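Local coordinates for protein bifunctional endomannanase/endoglucanase (Caldanaerobius polysaccharolyticus, PDB 3W0K) that probably hydrolyses internal glycosidic bonds of mannan and cellulose chains, as a beta/alpha-barrel enzyme of glycoside hydrolase family 5, at residues A[54-59]-A[113-117]; A[159-163]-A[188-192]; A[258-262]-A[272-276]. All blocks are in the same frame, centred on the assembly; numbering follows the deposited sequence.

Contact 1 (A[54-59]-A[113-117]); sequences YFNPDK and YQWEL
Tyr113 lies against the loop 54-59, its ring between Phe55 and Leu117. With CG anti to the backbone N (chi1 170°), the ring leaves helix 105-121 toward that loop. Phe55 approaches over one face, CD1 reaching Tyr113 CG at 3.8 Å while CE1 lies 3.6 Å from Tyr113 CB. The two ring planes are inclined by 33°. Over the other face sits Leu117 CG, one helical turn further on. Pro57 CD comes at the ring edge in plane, 3.8 Å from Tyr113 CE2, and Tyr54 O is also near the edge, 3.4 Å from that same carbon. A water hydrogen-bonded to Tyr113 OH at 3.2 Å donates a weak bond to Phe55 O. The whole joins two neighbouring units of the (beta/alpha)8 barrel: the loop between the second strand, 38-44, and helix 62-74, and the helix that follows the third strand, 78-83. Gln114 packs beside Tyr54, whose hydroxyl is hydrogen-bonded to Asp99. Leu117 spreads its two methyls over different partners: CD1 packs on Pro57 CG at 3.7 Å, and CD2 meets Lys59 CE at 3.9 Å, the extended lysine chain crossing it at about a right angle.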
# COMPACT_ATOMS: atom_id res chain seq x y z
N TYR A 54 1.33 23.61 -4.83
CA TYR A 54 1.92 22.81 -3.76
C TYR A 54 2.28 23.55 -2.49
O TYR A 54 2.12 23.03 -1.39
CB TYR A 54 3.17 22.08 -4.25
CG TYR A 54 3.05 21.42 -5.60
CD1 TYR A 54 2.02 20.53 -5.89
CD2 TYR A 54 3.99 21.69 -6.60
CE1 TYR A 54 1.91 19.92 -7.14
CE2 TYR A 54 3.89 21.09 -7.86
CZ TYR A 54 2.86 20.21 -8.12
OH TYR A 54 2.77 19.62 -9.36
N PHE A 55 2.78 24.77 -2.64
CA PHE A 55 3.20 25.56 -1.49
C PHE A 55 2.12 26.33 -0.74
O PHE A 55 2.42 27.06 0.20
CB PHE A 55 4.38 26.45 -1.88
CG PHE A 55 5.60 25.66 -2.26
CD1 PHE A 55 6.54 25.30 -1.30
CD2 PHE A 55 5.78 25.22 -3.57
CE1 PHE A 55 7.63 24.50 -1.63
CE2 PHE A 55 6.87 24.43 -3.91
CZ PHE A 55 7.80 24.07 -2.94
N ASN A 56 0.87 26.13 -1.13
CA ASN A 56 -0.25 26.77 -0.45
C ASN A 56 -1.27 25.70 -0.05
O ASN A 56 -2.43 25.73 -0.47
CB ASN A 56 -0.91 27.83 -1.33
CG ASN A 56 -1.90 28.70 -0.57
OD1 ASN A 56 -1.57 29.26 0.47
ND2 ASN A 56 -3.13 28.79 -1.07
N PRO A 57 -0.85 24.73 0.77
CA PRO A 57 -1.79 23.68 1.18
C PRO A 57 -2.85 24.21 2.14
O PRO A 57 -2.62 25.17 2.87
CB PRO A 57 -0.88 22.68 1.89
CG PRO A 57 0.14 23.57 2.53
CD PRO A 57 0.46 24.53 1.41
N ASP A 58 -4.04 23.62 2.07
CA ASP A 58 -5.11 24.00 2.98
C ASP A 58 -4.87 23.11 4.20
O ASP A 58 -5.33 21.97 4.25
CB ASP A 58 -6.48 23.70 2.36
CG ASP A 58 -7.64 24.13 3.25
OD1 ASP A 58 -7.41 24.56 4.41
OD2 ASP A 58 -8.80 24.04 2.79
N LYS A 59 -4.12 23.63 5.16
CA LYS A 59 -3.77 22.88 6.36
C LYS A 59 -4.95 22.46 7.22
O LYS A 59 -4.82 21.56 8.05
CB LYS A 59 -2.71 23.64 7.17
CG LYS A 59 -1.43 23.89 6.37
CD LYS A 59 -0.37 24.65 7.15
CE LYS A 59 0.85 24.90 6.28
NZ LYS A 59 1.89 25.72 6.98
N TYR A 113 8.33 19.31 0.30
CA TYR A 113 7.63 20.26 1.17
C TYR A 113 6.44 19.60 1.87
O TYR A 113 6.23 19.83 3.06
CB TYR A 113 7.17 21.48 0.36
CG TYR A 113 6.24 22.41 1.10
CD1 TYR A 113 6.70 23.23 2.13
CD2 TYR A 113 4.88 22.48 0.76
CE1 TYR A 113 5.84 24.09 2.81
CE2 TYR A 113 4.02 23.33 1.44
CZ TYR A 113 4.50 24.13 2.46
OH TYR A 113 3.63 24.96 3.13
N GLN A 114 5.69 18.77 1.14
CA GLN A 114 4.54 18.07 1.70
C GLN A 114 4.99 17.21 2.87
O GLN A 114 4.39 17.23 3.95
CB GLN A 114 3.91 17.12 0.67
CG GLN A 114 3.53 17.74 -0.65
CD GLN A 114 2.32 18.63 -0.56
OE1 GLN A 114 2.43 19.85 -0.68
NE2 GLN A 114 1.16 18.03 -0.38
N TRP A 115 6.05 16.43 2.64
CA TRP A 115 6.57 15.55 3.67
C TRP A 115 7.16 16.30 4.86
O TRP A 115 7.07 15.83 5.99
CB TRP A 115 7.55 14.54 3.07
CG TRP A 115 6.82 13.38 2.46
CD1 TRP A 115 6.89 12.95 1.16
CD2 TRP A 115 5.86 12.53 3.11
NE1 TRP A 115 6.03 11.90 0.97
CE2 TRP A 115 5.39 11.62 2.15
CE3 TRP A 115 5.35 12.47 4.42
CZ2 TRP A 115 4.43 10.64 2.44
CZ3 TRP A 115 4.40 11.49 4.71
CH2 TRP A 115 3.95 10.59 3.73
N GLU A 116 7.73 17.48 4.61
CA GLU A 116 8.27 18.28 5.69
C GLU A 116 7.11 18.79 6.55
O GLU A 116 7.23 18.88 7.77
CB GLU A 116 9.09 19.45 5.16
CG GLU A 116 10.42 19.03 4.56
CD GLU A 116 11.21 20.20 4.00
OE1 GLU A 116 10.61 21.09 3.36
OE2 GLU A 116 12.44 20.23 4.21
N LEU A 117 5.99 19.11 5.90
CA LEU A 117 4.79 19.57 6.60
C LEU A 117 4.32 18.51 7.59
O LEU A 117 4.09 18.80 8.76
CB LEU A 117 3.66 19.87 5.62
CG LEU A 117 3.73 21.13 4.76
CD1 LEU A 117 2.56 21.12 3.79
CD2 LEU A 117 3.70 22.37 5.65
O HOH W 1 2.10 27.76 3.54

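Contact 2 (A[159-163]-A[188-192])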
# COMPACT_ATOMS: atom_id res chain seq x y z
N VAL A 159 14.01 11.62 2.49
CA VAL A 159 14.32 10.98 3.77
C VAL A 159 15.16 11.90 4.64
O VAL A 159 14.89 12.05 5.84
CB VAL A 159 15.05 9.63 3.55
CG1 VAL A 159 15.68 9.13 4.84
CG2 VAL A 159 14.07 8.59 3.02
N GLU A 160 16.15 12.56 4.04
CA GLU A 160 17.00 13.48 4.78
C GLU A 160 16.22 14.70 5.26
O GLU A 160 16.44 15.19 6.37
CB GLU A 160 18.20 13.90 3.93
CG GLU A 160 19.23 12.78 3.75
CD GLU A 160 20.44 13.19 2.92
OE1 GLU A 160 20.45 14.30 2.36
OE2 GLU A 160 21.39 12.38 2.84
N ALA A 161 15.29 15.18 4.44
CA ALA A 161 14.47 16.33 4.80
C ALA A 161 13.56 16.00 5.98
O ALA A 161 13.41 16.81 6.90
CB ALA A 161 13.64 16.79 3.60
N ILE A 162 12.97 14.81 5.96
CA ILE A 162 12.09 14.38 7.05
C ILE A 162 12.91 14.21 8.34
O ILE A 162 12.52 14.71 9.40
CB ILE A 162 11.40 13.04 6.71
CG1 ILE A 162 10.38 13.25 5.59
CG2 ILE A 162 10.72 12.44 7.95
CD1 ILE A 162 9.87 11.96 4.98
N ARG A 163 14.05 13.54 8.23
CA ARG A 163 14.92 13.28 9.38
C ARG A 163 15.54 14.52 10.00
O ARG A 163 15.88 14.51 11.19
CB ARG A 163 15.99 12.26 9.02
CG ARG A 163 15.42 10.86 8.87
CD ARG A 163 16.47 9.83 8.50
NE ARG A 163 15.90 8.49 8.48
CZ ARG A 163 16.44 7.44 7.85
NH1 ARG A 163 17.58 7.57 7.19
NH2 ARG A 163 15.83 6.27 7.90
N HIS A 188 20.74 0.55 2.56
CA HIS A 188 21.41 1.18 3.70
C HIS A 188 20.76 2.45 4.24
O HIS A 188 21.29 3.08 5.16
CB HIS A 188 22.87 1.45 3.35
N LEU A 189 19.59 2.81 3.71
CA LEU A 189 18.91 4.03 4.14
C LEU A 189 18.16 3.91 5.47
O LEU A 189 17.74 4.92 6.04
CB LEU A 189 17.96 4.51 3.03
CG LEU A 189 17.52 5.98 3.07
CD1 LEU A 189 18.73 6.90 3.16
CD2 LEU A 189 16.70 6.28 1.82
N GLY A 190 18.01 2.69 5.97
CA GLY A 190 17.32 2.49 7.24
C GLY A 190 15.83 2.76 7.19
O GLY A 190 15.25 3.29 8.14
N VAL A 191 15.22 2.39 6.07
CA VAL A 191 13.78 2.57 5.88
C VAL A 191 13.15 1.22 5.59
O VAL A 191 13.84 0.25 5.27
CB VAL A 191 13.48 3.53 4.69
CG1 VAL A 191 14.07 4.90 4.96
CG2 VAL A 191 14.01 2.95 3.38
N VAL A 192 11.83 1.14 5.76
CA VAL A 192 11.12 -0.10 5.47
C VAL A 192 10.90 -0.20 3.97
O VAL A 192 10.48 0.78 3.34
CB VAL A 192 9.74 -0.15 6.17
CG1 VAL A 192 9.01 -1.44 5.81
CG2 VAL A 192 9.90 -0.04 7.68
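Val159 overlaps Leu189 at the methyl ends of the two side chains, which reach toward each other tip to tip, with Val159 CG2 only 3.7 Å from Leu189 CD2. The contact belongs to the (beta/alpha)8 barrel: helix 148-165 follows the fourth strand, 130-133, and residues 188-191 are the end of the loop that leads into the sixth, 192-197. It therefore lies at the N-terminal end of the strands, the end opposite the one that carries the active site in enzymes of this fold. Leu189 CG stands anti to the backbone N (chi1 -160°), which carries the branched end across to the helix; its other methyl, CD1, lies 4.1 Å from Val159 CG1.

One turn further along the helix, Arg163 supplies the polar half. Its chain, extended from CG to NE, brings the guanidinium up to the loop end-on, and NH1 and NH2 both donate to Leu189 O, at 2.9 Å and 3.0 Å. The N-H...O angles of 148° and 143° are bent, as expected when two nitrogens share one acceptor, and the oxygen lies in the guanidinium plane. The two bonds to one oxygen fix the rotation of the group, and Val159 CG1 rests over one of its faces. The loop turns at Gly190, whose positive phi favours glycine. Val191, which also packs on Ile171 and Ile173 of strand 170-174, brings its CG1 obliquely to within 3.7 Å of Arg163 NH2.

Contact 3 (A[258-262]-A[272-276])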
# COMPACT_ATOMS: atom_id res chain seq x y z
N GLU A 258 0.42 -3.72 0.39
CA GLU A 258 -0.86 -4.03 -0.24
C GLU A 258 -0.79 -5.42 -0.84
O GLU A 258 0.25 -5.83 -1.35
CB GLU A 258 -1.17 -3.11 -1.42
CG GLU A 258 -1.28 -1.62 -1.18
CD GLU A 258 -1.58 -0.87 -2.47
OE1 GLU A 258 -2.08 -1.49 -3.44
OE2 GLU A 258 -1.31 0.34 -2.52
N PHE A 259 -1.92 -6.12 -0.78
CA PHE A 259 -2.06 -7.43 -1.39
C PHE A 259 -3.54 -7.76 -1.43
O PHE A 259 -4.36 -7.11 -0.78
CB PHE A 259 -1.24 -8.52 -0.68
CG PHE A 259 -1.90 -9.12 0.53
CD1 PHE A 259 -2.35 -10.44 0.50
CD2 PHE A 259 -2.03 -8.40 1.70
CE1 PHE A 259 -2.91 -11.03 1.64
CE2 PHE A 259 -2.59 -8.97 2.85
CZ PHE A 259 -3.03 -10.29 2.81
N GLY A 260 -3.90 -8.74 -2.26
CA GLY A 260 -5.29 -9.12 -2.34
C GLY A 260 -5.71 -9.54 -3.72
O GLY A 260 -4.92 -9.54 -4.67
N CYS A 261 -7.00 -9.85 -3.85
CA CYS A 261 -7.57 -10.30 -5.11
C CYS A 261 -8.88 -9.58 -5.38
O CYS A 261 -9.68 -9.37 -4.46
CB CYS A 261 -7.81 -11.81 -5.03
SG CYS A 261 -8.42 -12.56 -6.54
N PHE A 262 -9.10 -9.21 -6.64
CA PHE A 262 -10.32 -8.53 -7.06
C PHE A 262 -11.50 -9.51 -6.95
O PHE A 262 -11.29 -10.71 -6.74
CB PHE A 262 -10.14 -8.02 -8.49
CG PHE A 262 -11.19 -7.02 -8.93
CD1 PHE A 262 -11.59 -5.99 -8.09
CD2 PHE A 262 -11.75 -7.11 -10.20
CE1 PHE A 262 -12.53 -5.05 -8.52
CE2 PHE A 262 -12.69 -6.18 -10.63
CZ PHE A 262 -13.08 -5.15 -9.79
N ARG A 272 -7.15 -20.41 -2.96
CA ARG A 272 -5.99 -21.26 -3.22
C ARG A 272 -4.73 -20.40 -3.35
O ARG A 272 -3.66 -20.76 -2.85
CB ARG A 272 -6.20 -22.08 -4.50
CG ARG A 272 -5.05 -23.03 -4.82
CD ARG A 272 -4.85 -24.05 -3.72
NE ARG A 272 -3.65 -24.85 -3.94
CZ ARG A 272 -2.42 -24.50 -3.57
NH1 ARG A 272 -2.22 -23.35 -2.94
NH2 ARG A 272 -1.40 -25.32 -3.81
N TRP A 273 -4.87 -19.26 -4.02
CA TRP A 273 -3.76 -18.34 -4.21
C TRP A 273 -3.40 -17.68 -2.87
O TRP A 273 -2.22 -17.56 -2.53
CB TRP A 273 -4.12 -17.30 -5.27
CG TRP A 273 -3.18 -16.14 -5.34
CD1 TRP A 273 -1.98 -16.09 -5.98
CD2 TRP A 273 -3.35 -14.88 -4.68
NE1 TRP A 273 -1.38 -14.86 -5.76
CE2 TRP A 273 -2.20 -14.11 -4.97
CE3 TRP A 273 -4.36 -14.33 -3.88
CZ2 TRP A 273 -2.04 -12.81 -4.47
CZ3 TRP A 273 -4.19 -13.04 -3.39
CH2 TRP A 273 -3.04 -12.30 -3.69
N PHE A 274 -4.41 -17.28 -2.10
CA PHE A 274 -4.19 -16.67 -0.79
C PHE A 274 -3.39 -17.61 0.11
O PHE A 274 -2.50 -17.18 0.84
CB PHE A 274 -5.52 -16.35 -0.10
CG PHE A 274 -6.03 -14.96 -0.36
CD1 PHE A 274 -5.33 -13.85 0.10
CD2 PHE A 274 -7.23 -14.77 -1.03
CE1 PHE A 274 -5.84 -12.56 -0.10
CE2 PHE A 274 -7.75 -13.48 -1.23
CZ PHE A 274 -7.04 -12.38 -0.76
N GLU A 275 -3.71 -18.90 0.05
CA GLU A 275 -3.00 -19.88 0.86
C GLU A 275 -1.51 -19.89 0.57
O GLU A 275 -0.69 -20.02 1.48
CB GLU A 275 -3.61 -21.27 0.68
CG GLU A 275 -5.01 -21.37 1.28
CD GLU A 275 -5.72 -22.66 0.93
OE1 GLU A 275 -5.50 -23.19 -0.18
OE2 GLU A 275 -6.53 -23.13 1.76
N ASP A 276 -1.14 -19.72 -0.70
CA ASP A 276 0.26 -19.69 -1.09
C ASP A 276 0.98 -18.42 -0.64
O ASP A 276 2.03 -18.50 0.00
CB ASP A 276 0.41 -19.85 -2.60
CG ASP A 276 0.40 -21.29 -3.05
OD1 ASP A 276 0.35 -22.20 -2.19
OD2 ASP A 276 0.45 -21.52 -4.27
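Phe259 CE1 meets the rim of Phe274, 3.7 Å from its CE1 and in the plane of that ring. Next along the loop, Gly260 CA and Cys261 N each lie 4.0 Å from Phe274 CZ. Trp273 has CG anti to the backbone N (chi1 168°), which turns the six-membered end of its indole to the same backbone, CH2 standing 3.5 Å from Gly260 O, while its CZ3 lies over the centre of the Phe274 ring. Cys261 CB sits 4.2 Å from both Trp273 CZ3 and Phe274 CE2. This is the start of a beta-alpha-beta unit of the (beta/alpha)8 barrel: helix 267-284 packs back against the end of the seventh strand, 254-259, before the chain enters the eighth, 287-290. Losing the Phe274 ring to an alanine would probably open a gap beside Phe259 CE1 and Gly260 CA and take away the ring against Trp273 CZ3.

Further out, a hydrogen bond to Gln199 O holds Trp273 NE1. Tyr222 meets the indole edge-to-face, and its hydroxyl is hydrogen-bonded to Asp276 OD2, while Asp276 OD1 takes a salt bridge from Arg272 NH1 at 2.9 Å. Before Phe259, Glu258 OE2 is hydrogen-bonded to a Tris molecule, probably from the crystallisation liquor, and bridged to Arg40 and Arg196.

In the fold
The three contacts follow one another along the chain, each closing before the next opens, and all belong to the same eight-stranded parallel barrel. Contacts 1 and 2 are neighbours, with centres 19 Å apart: their helices, 105-121 and 148-165, pack side by side, Trp115 against Ile162 and Glu116 against Ala161. Contact 3 lies across the chain's centre from both, its own centre 36 Å from that of contact 1 and 30 Å from that of contact 2, and touches neither. The first two thus tie outer helices to loops at the barrel's periphery, whereas 258-262/272-276 is a buried contact and backs the end of strand 254-259, where Glu258 lies beside a bound Tris molecule.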